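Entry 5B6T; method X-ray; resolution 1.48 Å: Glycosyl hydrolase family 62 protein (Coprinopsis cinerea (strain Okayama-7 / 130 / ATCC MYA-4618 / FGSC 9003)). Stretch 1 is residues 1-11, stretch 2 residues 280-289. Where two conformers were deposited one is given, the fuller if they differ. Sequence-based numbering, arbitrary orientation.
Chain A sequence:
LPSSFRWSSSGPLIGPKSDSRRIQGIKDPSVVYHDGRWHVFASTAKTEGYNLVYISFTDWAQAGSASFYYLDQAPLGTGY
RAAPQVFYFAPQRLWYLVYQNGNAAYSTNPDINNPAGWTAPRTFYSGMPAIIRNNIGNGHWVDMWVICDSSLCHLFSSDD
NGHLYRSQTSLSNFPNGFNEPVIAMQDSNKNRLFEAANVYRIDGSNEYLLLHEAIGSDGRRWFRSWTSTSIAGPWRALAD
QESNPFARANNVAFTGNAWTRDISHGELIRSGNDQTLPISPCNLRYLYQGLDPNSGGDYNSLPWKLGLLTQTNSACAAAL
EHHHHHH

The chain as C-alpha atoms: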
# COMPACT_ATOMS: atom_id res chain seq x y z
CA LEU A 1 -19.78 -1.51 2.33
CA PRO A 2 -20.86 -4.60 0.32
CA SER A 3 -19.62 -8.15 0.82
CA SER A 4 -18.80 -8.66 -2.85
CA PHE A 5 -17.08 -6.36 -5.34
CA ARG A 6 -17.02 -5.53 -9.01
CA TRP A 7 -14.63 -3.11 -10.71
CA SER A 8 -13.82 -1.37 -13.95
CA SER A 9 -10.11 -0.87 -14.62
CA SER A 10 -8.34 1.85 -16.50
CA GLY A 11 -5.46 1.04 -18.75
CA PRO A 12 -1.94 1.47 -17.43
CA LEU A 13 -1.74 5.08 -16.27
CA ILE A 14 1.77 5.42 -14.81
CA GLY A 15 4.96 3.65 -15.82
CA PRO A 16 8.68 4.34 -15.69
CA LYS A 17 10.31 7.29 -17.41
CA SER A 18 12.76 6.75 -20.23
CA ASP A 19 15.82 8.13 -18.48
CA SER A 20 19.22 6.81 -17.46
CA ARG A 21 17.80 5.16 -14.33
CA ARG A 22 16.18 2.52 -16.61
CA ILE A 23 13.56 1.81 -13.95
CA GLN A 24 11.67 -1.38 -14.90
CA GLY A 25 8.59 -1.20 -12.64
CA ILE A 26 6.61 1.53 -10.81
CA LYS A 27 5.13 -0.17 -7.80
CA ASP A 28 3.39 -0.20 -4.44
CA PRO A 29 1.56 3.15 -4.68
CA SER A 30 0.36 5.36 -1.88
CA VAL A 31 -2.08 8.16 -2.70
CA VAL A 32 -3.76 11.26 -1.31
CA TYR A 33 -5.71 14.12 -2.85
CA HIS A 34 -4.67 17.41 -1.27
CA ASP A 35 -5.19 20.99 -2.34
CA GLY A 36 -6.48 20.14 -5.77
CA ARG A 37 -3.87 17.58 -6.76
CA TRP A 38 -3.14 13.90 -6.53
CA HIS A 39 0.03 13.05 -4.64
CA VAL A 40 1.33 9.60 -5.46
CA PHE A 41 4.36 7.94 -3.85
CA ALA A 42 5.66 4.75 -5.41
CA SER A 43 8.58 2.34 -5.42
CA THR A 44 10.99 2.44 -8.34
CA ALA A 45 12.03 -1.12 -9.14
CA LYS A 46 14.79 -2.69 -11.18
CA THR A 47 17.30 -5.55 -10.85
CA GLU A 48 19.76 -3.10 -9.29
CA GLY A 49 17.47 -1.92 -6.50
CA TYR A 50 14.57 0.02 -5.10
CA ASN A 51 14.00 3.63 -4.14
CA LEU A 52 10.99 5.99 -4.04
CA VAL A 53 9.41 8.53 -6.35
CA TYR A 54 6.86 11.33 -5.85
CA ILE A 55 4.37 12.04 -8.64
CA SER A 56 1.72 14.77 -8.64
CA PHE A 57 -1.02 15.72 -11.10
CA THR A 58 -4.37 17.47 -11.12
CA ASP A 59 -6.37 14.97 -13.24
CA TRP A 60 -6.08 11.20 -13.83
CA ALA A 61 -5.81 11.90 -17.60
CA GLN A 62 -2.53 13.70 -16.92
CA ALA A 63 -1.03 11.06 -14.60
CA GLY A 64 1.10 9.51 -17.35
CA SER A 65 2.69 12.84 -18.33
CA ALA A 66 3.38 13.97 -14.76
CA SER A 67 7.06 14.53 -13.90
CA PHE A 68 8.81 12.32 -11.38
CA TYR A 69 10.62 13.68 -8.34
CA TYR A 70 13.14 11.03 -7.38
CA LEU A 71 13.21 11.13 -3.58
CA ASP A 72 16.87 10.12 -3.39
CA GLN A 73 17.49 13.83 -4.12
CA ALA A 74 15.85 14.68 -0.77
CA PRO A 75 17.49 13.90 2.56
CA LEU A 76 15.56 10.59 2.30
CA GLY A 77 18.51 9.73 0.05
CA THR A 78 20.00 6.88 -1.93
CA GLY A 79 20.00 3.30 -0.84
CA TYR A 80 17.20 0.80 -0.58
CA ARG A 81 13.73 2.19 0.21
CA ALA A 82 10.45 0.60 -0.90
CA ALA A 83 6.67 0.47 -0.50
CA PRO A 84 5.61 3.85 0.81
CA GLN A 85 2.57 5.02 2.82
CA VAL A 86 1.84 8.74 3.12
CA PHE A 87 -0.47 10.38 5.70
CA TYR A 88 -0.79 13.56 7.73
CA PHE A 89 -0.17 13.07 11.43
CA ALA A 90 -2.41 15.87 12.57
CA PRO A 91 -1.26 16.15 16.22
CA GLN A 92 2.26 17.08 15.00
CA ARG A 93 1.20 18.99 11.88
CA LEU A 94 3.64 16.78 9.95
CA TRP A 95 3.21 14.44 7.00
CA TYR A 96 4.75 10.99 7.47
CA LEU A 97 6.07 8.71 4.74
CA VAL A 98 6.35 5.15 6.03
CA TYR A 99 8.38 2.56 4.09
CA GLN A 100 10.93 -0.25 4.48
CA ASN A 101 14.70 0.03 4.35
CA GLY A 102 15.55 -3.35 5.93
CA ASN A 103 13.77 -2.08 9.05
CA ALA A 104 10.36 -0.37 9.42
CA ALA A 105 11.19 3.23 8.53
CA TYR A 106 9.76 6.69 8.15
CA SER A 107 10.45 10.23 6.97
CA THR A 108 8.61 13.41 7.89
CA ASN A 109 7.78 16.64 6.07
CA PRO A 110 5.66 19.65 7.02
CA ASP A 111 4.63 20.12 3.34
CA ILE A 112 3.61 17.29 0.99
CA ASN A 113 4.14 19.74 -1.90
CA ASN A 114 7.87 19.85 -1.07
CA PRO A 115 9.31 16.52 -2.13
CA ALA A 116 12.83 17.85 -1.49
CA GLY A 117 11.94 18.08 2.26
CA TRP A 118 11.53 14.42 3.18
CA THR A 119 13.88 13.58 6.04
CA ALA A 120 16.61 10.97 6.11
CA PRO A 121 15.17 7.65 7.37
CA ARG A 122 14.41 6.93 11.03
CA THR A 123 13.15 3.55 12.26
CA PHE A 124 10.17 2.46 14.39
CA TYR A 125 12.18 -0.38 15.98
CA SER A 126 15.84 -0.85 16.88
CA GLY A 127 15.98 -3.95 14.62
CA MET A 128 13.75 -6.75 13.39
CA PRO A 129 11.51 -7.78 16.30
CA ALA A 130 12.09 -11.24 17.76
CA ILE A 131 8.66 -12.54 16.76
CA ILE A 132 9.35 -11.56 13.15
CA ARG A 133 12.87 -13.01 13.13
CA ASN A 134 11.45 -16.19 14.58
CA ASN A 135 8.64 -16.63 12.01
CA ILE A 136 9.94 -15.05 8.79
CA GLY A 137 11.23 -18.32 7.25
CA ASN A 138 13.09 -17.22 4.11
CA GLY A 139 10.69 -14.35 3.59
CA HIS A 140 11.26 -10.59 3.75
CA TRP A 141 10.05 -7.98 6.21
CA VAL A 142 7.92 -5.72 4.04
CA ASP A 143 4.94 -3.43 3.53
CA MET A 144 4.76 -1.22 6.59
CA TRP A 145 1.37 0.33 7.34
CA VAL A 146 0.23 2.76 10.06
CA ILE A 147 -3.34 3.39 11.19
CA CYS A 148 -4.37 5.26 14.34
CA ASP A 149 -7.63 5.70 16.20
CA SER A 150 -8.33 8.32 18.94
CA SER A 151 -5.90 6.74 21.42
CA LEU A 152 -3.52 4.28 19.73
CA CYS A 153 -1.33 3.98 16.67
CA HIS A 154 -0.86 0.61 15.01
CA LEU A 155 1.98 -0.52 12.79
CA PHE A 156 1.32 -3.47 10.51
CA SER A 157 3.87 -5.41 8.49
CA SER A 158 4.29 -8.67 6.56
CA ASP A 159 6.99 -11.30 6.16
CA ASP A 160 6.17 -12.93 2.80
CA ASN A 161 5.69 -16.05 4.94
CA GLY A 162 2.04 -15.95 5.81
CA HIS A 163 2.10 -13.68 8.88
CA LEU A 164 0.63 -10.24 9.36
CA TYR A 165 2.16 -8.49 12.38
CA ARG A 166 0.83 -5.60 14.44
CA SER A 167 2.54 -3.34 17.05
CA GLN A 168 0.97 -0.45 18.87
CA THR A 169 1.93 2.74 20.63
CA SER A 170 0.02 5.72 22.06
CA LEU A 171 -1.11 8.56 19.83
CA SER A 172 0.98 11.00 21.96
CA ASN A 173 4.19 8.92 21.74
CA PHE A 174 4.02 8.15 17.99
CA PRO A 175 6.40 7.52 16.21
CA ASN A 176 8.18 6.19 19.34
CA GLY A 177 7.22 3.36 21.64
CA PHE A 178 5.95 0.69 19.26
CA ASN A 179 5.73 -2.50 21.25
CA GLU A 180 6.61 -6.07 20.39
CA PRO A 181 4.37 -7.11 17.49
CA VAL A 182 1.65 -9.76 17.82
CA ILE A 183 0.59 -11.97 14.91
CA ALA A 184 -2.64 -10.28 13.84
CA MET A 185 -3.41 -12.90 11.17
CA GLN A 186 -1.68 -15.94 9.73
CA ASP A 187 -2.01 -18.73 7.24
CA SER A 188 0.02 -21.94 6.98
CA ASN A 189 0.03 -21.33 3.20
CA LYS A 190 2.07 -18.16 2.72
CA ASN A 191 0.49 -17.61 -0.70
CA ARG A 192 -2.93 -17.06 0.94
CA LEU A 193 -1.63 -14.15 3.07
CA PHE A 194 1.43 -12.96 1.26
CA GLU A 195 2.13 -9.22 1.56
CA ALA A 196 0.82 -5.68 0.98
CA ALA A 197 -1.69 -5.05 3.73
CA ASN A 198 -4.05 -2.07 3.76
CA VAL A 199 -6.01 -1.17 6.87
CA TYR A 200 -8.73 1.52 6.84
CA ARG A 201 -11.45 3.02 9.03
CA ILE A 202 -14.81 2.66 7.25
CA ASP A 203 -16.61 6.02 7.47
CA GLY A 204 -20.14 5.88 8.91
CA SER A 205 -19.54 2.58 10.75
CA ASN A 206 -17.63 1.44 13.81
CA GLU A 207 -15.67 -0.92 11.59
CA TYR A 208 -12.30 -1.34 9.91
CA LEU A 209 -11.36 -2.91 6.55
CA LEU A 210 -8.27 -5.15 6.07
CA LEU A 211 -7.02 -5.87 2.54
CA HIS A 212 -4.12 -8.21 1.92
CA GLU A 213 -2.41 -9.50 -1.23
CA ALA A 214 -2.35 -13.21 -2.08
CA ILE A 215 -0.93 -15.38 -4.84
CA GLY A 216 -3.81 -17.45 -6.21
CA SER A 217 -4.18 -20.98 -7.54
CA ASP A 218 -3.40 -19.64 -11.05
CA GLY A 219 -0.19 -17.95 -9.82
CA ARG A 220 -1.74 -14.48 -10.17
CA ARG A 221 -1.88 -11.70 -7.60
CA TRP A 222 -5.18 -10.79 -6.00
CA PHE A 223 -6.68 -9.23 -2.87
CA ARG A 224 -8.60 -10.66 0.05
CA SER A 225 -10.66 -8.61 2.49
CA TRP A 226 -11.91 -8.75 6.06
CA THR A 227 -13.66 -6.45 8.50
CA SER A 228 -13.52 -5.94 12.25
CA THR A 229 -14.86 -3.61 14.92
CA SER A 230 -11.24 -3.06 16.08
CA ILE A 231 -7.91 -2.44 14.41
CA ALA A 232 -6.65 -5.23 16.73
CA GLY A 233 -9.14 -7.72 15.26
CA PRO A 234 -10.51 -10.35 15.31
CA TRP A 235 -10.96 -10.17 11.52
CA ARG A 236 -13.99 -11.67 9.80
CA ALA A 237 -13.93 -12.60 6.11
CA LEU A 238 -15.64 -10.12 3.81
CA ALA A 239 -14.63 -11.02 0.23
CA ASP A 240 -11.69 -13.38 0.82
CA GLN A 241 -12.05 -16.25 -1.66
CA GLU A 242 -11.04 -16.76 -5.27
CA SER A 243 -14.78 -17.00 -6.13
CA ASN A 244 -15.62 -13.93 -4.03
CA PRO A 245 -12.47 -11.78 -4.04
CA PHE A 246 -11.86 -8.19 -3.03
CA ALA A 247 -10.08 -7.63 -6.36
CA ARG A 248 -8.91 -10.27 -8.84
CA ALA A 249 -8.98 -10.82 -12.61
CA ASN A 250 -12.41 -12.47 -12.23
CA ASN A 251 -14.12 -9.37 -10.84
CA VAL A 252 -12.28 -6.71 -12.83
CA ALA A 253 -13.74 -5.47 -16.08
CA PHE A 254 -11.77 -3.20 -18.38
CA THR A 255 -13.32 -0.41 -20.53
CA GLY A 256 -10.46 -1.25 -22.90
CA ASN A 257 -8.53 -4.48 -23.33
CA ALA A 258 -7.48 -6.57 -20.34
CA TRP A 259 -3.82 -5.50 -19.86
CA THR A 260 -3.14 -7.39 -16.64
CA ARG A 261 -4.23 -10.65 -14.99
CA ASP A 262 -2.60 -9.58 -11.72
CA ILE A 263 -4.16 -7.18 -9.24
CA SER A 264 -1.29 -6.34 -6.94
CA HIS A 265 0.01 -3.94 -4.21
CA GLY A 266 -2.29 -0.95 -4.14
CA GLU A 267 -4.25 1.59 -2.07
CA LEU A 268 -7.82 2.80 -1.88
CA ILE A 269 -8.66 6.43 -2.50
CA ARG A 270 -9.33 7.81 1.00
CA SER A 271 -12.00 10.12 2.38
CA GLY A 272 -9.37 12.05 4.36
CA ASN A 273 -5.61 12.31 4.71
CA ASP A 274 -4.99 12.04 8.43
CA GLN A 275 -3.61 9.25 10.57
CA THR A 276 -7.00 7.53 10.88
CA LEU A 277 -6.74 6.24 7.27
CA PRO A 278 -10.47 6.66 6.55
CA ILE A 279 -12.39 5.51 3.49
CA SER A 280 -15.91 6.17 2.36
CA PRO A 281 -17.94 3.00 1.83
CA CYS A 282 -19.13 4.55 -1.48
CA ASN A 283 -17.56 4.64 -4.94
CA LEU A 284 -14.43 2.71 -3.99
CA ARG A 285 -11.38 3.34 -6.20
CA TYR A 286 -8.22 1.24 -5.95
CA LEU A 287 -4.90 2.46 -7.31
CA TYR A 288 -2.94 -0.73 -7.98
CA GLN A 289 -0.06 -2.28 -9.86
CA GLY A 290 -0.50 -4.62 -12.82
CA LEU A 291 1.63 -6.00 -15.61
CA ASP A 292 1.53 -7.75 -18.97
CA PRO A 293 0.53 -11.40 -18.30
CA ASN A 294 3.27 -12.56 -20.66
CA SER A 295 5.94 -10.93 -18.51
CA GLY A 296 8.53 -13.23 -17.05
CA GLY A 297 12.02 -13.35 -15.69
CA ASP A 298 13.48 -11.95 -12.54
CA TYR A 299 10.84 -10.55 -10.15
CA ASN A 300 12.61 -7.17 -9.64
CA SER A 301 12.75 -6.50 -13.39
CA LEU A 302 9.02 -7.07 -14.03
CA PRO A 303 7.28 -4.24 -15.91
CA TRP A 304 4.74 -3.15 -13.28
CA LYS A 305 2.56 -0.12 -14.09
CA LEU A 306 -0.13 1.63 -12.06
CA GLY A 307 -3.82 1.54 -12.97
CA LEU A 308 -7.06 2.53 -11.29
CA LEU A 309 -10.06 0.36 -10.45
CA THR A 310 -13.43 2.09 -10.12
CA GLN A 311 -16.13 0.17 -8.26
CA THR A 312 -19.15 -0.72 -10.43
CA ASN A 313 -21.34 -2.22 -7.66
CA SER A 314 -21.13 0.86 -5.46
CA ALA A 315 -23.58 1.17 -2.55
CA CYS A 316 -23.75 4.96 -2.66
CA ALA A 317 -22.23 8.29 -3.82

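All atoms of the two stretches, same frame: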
# COMPACT_ATOMS: atom_id res chain seq x y z
N LEU A 1 -20.80 -0.70 3.11
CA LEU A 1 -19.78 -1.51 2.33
C LEU A 1 -20.31 -2.92 2.00
O LEU A 1 -20.69 -3.67 2.89
CB LEU A 1 -18.46 -1.61 3.11
CG LEU A 1 -17.21 -2.03 2.36
CD1 LEU A 1 -16.79 -0.96 1.35
CD2 LEU A 1 -16.06 -2.35 3.31
N PRO A 2 -20.34 -3.28 0.71
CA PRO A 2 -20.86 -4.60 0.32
C PRO A 2 -19.91 -5.74 0.64
O PRO A 2 -18.75 -5.51 1.00
CB PRO A 2 -21.08 -4.46 -1.19
CG PRO A 2 -20.07 -3.45 -1.60
CD PRO A 2 -19.94 -2.48 -0.46
N SER A 3 -20.40 -6.97 0.49
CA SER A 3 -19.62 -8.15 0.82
C SER A 3 -19.13 -8.85 -0.44
O SER A 3 -18.55 -9.93 -0.40
CB SER A 3 -20.46 -9.10 1.70
OG SER A 3 -21.58 -9.57 0.97
N SER A 4 -19.40 -8.24 -1.59
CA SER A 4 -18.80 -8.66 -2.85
C SER A 4 -18.49 -7.39 -3.63
O SER A 4 -19.04 -6.33 -3.33
CB SER A 4 -19.71 -9.59 -3.68
OG SER A 4 -20.87 -8.90 -4.09
N PHE A 5 -17.57 -7.50 -4.59
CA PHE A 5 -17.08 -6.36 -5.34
C PHE A 5 -17.01 -6.61 -6.82
O PHE A 5 -16.74 -7.70 -7.27
CB PHE A 5 -15.69 -5.95 -4.82
CG PHE A 5 -15.72 -5.54 -3.40
CD1 PHE A 5 -16.01 -4.23 -3.06
CD2 PHE A 5 -15.64 -6.49 -2.38
CE1 PHE A 5 -16.12 -3.87 -1.72
CE2 PHE A 5 -15.77 -6.12 -1.07
CZ PHE A 5 -15.99 -4.81 -0.74
N ARG A 6 -17.28 -5.56 -7.59
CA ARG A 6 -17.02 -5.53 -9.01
C ARG A 6 -16.36 -4.22 -9.37
O ARG A 6 -16.68 -3.17 -8.80
CB ARG A 6 -18.30 -5.74 -9.83
CG ARG A 6 -18.69 -7.22 -9.75
CD ARG A 6 -19.70 -7.63 -10.80
NE ARG A 6 -19.28 -7.22 -12.14
CZ ARG A 6 -18.38 -7.81 -12.91
NH1 ARG A 6 -17.73 -8.91 -12.56
NH2 ARG A 6 -18.15 -7.28 -14.11
N TRP A 7 -15.46 -4.27 -10.34
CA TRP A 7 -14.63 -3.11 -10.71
C TRP A 7 -14.55 -2.95 -12.21
O TRP A 7 -14.67 -3.91 -12.98
CB TRP A 7 -13.18 -3.27 -10.22
CG TRP A 7 -13.02 -3.66 -8.80
CD1 TRP A 7 -12.93 -4.92 -8.31
CD2 TRP A 7 -12.93 -2.77 -7.67
NE1 TRP A 7 -12.78 -4.88 -6.95
CE2 TRP A 7 -12.78 -3.58 -6.53
CE3 TRP A 7 -12.97 -1.38 -7.51
CZ2 TRP A 7 -12.66 -3.04 -5.24
CZ3 TRP A 7 -12.83 -0.84 -6.25
CH2 TRP A 7 -12.68 -1.67 -5.12
N SER A 8 -14.24 -1.71 -12.60
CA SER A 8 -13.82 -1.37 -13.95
C SER A 8 -12.42 -0.75 -13.86
O SER A 8 -12.21 0.20 -13.11
CB SER A 8 -14.78 -0.36 -14.60
OG SER A 8 -14.28 0.02 -15.88
N SER A 9 -11.49 -1.32 -14.62
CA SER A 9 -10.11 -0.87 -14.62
C SER A 9 -9.80 0.03 -15.78
O SER A 9 -10.20 -0.23 -16.93
CB SER A 9 -9.14 -2.03 -14.66
OG SER A 9 -7.78 -1.55 -14.59
N SER A 10 -9.05 1.08 -15.48
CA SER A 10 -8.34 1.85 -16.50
C SER A 10 -7.28 1.01 -17.19
O SER A 10 -6.97 -0.09 -16.75
CB SER A 10 -7.64 3.04 -15.85
OG SER A 10 -6.51 2.61 -15.09
N GLY A 11 -6.70 1.56 -18.24
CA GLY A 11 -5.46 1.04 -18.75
C GLY A 11 -4.31 1.41 -17.85
O GLY A 11 -4.52 2.00 -16.78
N SER A 280 -14.47 6.21 2.55
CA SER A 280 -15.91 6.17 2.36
C SER A 280 -16.29 4.76 1.93
O SER A 280 -15.56 4.11 1.15
CB SER A 280 -16.31 7.12 1.25
OG SER A 280 -17.69 6.92 0.91
N PRO A 281 -17.47 4.26 2.37
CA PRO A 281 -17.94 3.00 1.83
C PRO A 281 -18.52 3.07 0.41
O PRO A 281 -18.98 2.05 -0.11
CB PRO A 281 -19.00 2.58 2.84
CG PRO A 281 -19.58 3.88 3.30
CD PRO A 281 -18.39 4.80 3.39
N CYS A 282 -18.48 4.26 -0.20
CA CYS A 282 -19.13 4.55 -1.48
C CYS A 282 -18.09 4.79 -2.56
O CYS A 282 -17.03 5.38 -2.30
CB CYS A 282 -19.93 5.85 -1.35
SG CYS A 282 -21.08 5.95 0.07
N ASN A 283 -18.40 4.35 -3.78
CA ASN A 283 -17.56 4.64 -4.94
C ASN A 283 -16.11 4.31 -4.65
O ASN A 283 -15.23 5.15 -4.78
CB ASN A 283 -17.70 6.11 -5.39
CG ASN A 283 -16.80 6.45 -6.59
OD1 ASN A 283 -16.64 5.63 -7.50
ND2 ASN A 283 -16.20 7.65 -6.59
N LEU A 284 -15.82 3.08 -4.27
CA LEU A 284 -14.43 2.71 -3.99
C LEU A 284 -13.60 2.83 -5.28
O LEU A 284 -14.07 2.53 -6.36
CB LEU A 284 -14.30 1.29 -3.40
CG LEU A 284 -14.51 1.17 -1.89
CD1 LEU A 284 -15.91 1.52 -1.44
CD2 LEU A 284 -14.14 -0.24 -1.41
N ARG A 285 -12.35 3.26 -5.11
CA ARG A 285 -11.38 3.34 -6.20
C ARG A 285 -10.06 2.80 -5.65
O ARG A 285 -9.64 3.20 -4.57
CB ARG A 285 -11.20 4.78 -6.67
CG ARG A 285 -12.42 5.41 -7.32
CD ARG A 285 -12.15 6.87 -7.67
NE ARG A 285 -12.41 7.76 -6.55
CZ ARG A 285 -12.05 9.05 -6.48
NH1 ARG A 285 -11.35 9.64 -7.47
NH2 ARG A 285 -12.38 9.75 -5.40
N TYR A 286 -9.44 1.90 -6.40
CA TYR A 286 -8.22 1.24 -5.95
C TYR A 286 -7.13 1.51 -6.96
O TYR A 286 -7.20 1.08 -8.11
CB TYR A 286 -8.41 -0.29 -5.75
CG TYR A 286 -7.37 -0.95 -4.87
CD1 TYR A 286 -7.26 -0.63 -3.54
CD2 TYR A 286 -6.50 -1.92 -5.38
CE1 TYR A 286 -6.31 -1.24 -2.74
CE2 TYR A 286 -5.58 -2.57 -4.57
CZ TYR A 286 -5.46 -2.19 -3.26
OH TYR A 286 -4.51 -2.78 -2.46
N LEU A 287 -6.08 2.20 -6.50
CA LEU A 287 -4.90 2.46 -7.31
C LEU A 287 -3.96 1.27 -7.08
O LEU A 287 -3.62 0.99 -5.94
CB LEU A 287 -4.25 3.77 -6.86
CG LEU A 287 -3.00 4.21 -7.66
CD1 LEU A 287 -3.25 4.53 -9.12
CD2 LEU A 287 -2.40 5.42 -6.95
N TYR A 288 -3.60 0.56 -8.15
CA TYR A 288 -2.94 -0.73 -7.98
C TYR A 288 -1.83 -0.87 -9.01
O TYR A 288 -1.71 -0.05 -9.94
CB TYR A 288 -3.98 -1.84 -8.13
CG TYR A 288 -4.41 -2.10 -9.56
CD1 TYR A 288 -5.36 -1.28 -10.20
CD2 TYR A 288 -3.92 -3.17 -10.27
CE1 TYR A 288 -5.76 -1.51 -11.50
CE2 TYR A 288 -4.31 -3.41 -11.57
CZ TYR A 288 -5.23 -2.58 -12.19
OH TYR A 288 -5.66 -2.86 -13.48
N GLN A 289 -1.04 -1.92 -8.86
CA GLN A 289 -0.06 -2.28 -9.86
C GLN A 289 -0.45 -3.55 -10.60
O GLN A 289 -0.90 -4.55 -10.00
CB GLN A 289 1.35 -2.47 -9.27
CG GLN A 289 1.45 -3.58 -8.22
CD GLN A 289 2.81 -3.69 -7.58
OE1 GLN A 289 3.58 -2.73 -7.49
NE2 GLN A 289 3.12 -4.91 -7.10

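How does the start of stretch 2 meet the N-terminus of the chain? Ser280 takes no part; its OG instead accepts a hydrogen bond from the backbone N of Cys282 at 3.0 Å. Pro281 faces Leu1, and here the two backbones come near each other, with Leu1 CA 4.9 Å from Pro281 CA. The N of Leu1 lies 3.8 Å from Pro281 CB, and the CB atoms of Leu1 and Pro281 are 4.2 Å apart. A compact, apolar ring suits so close a passage. Cys282 and Asn283 direct their CA-to-CB bonds away and make no contact with stretch 1.

What does Leu284 do that its neighbours do not? It touches three residues of stretch 1. Its CD1 lies 3.8 Å from CD1 of Leu1, whose t, p rotamer brings the end of the side chain nearer although its CA-to-CB bond points sideways. Its CD2 lies 4.1 Å from CE1 of Phe5, and its CB is 3.8 Å from CH2 of Trp7. An aliphatic side chain is well suited here, because its branched end packs against Leu1, Phe5 and Trp7 together, CD2 lying within reach of all three. Leu284, Phe5 and Trp7 are all buried, so the packing removes hydrocarbon surface from solvent.

How does the strand beginning at Arg285 pass the indole of Trp7? The CA-to-CB bond of Trp7 points toward stretch 2, chi1 is in the m well, and the six-membered end of the ring lies beside the backbone. CZ3 of Trp7 is 3.6 Å from O of Leu284, which sits at the ring edge, near its plane. Arg285 points its CA-to-CB bond away, leaving its backbone to pass the indole. Tyr286 starts toward stretch 1, and its CB is 4.5 Å from CZ3 of Trp7, but the end of its side chain leads away. The polar NE1 of Trp7 and OH of Tyr286 are satisfied elsewhere in the structure.

Where does the contact become polar? After Leu287, which is out of reach, Tyr288 points toward stretch 1 and its OH donates a hydrogen bond to OG of Ser9 at 2.7 Å, the only one between the stretches. Ser9 OG donates to O of Ser10 at 2.7 Å, so the hydroxyls form a short relay ending on a backbone carbonyl. Both Ser9 and Tyr288 are buried: the long phenol spans the gap between the strands, while the small serine accepts that bond and donates onward to Ser10.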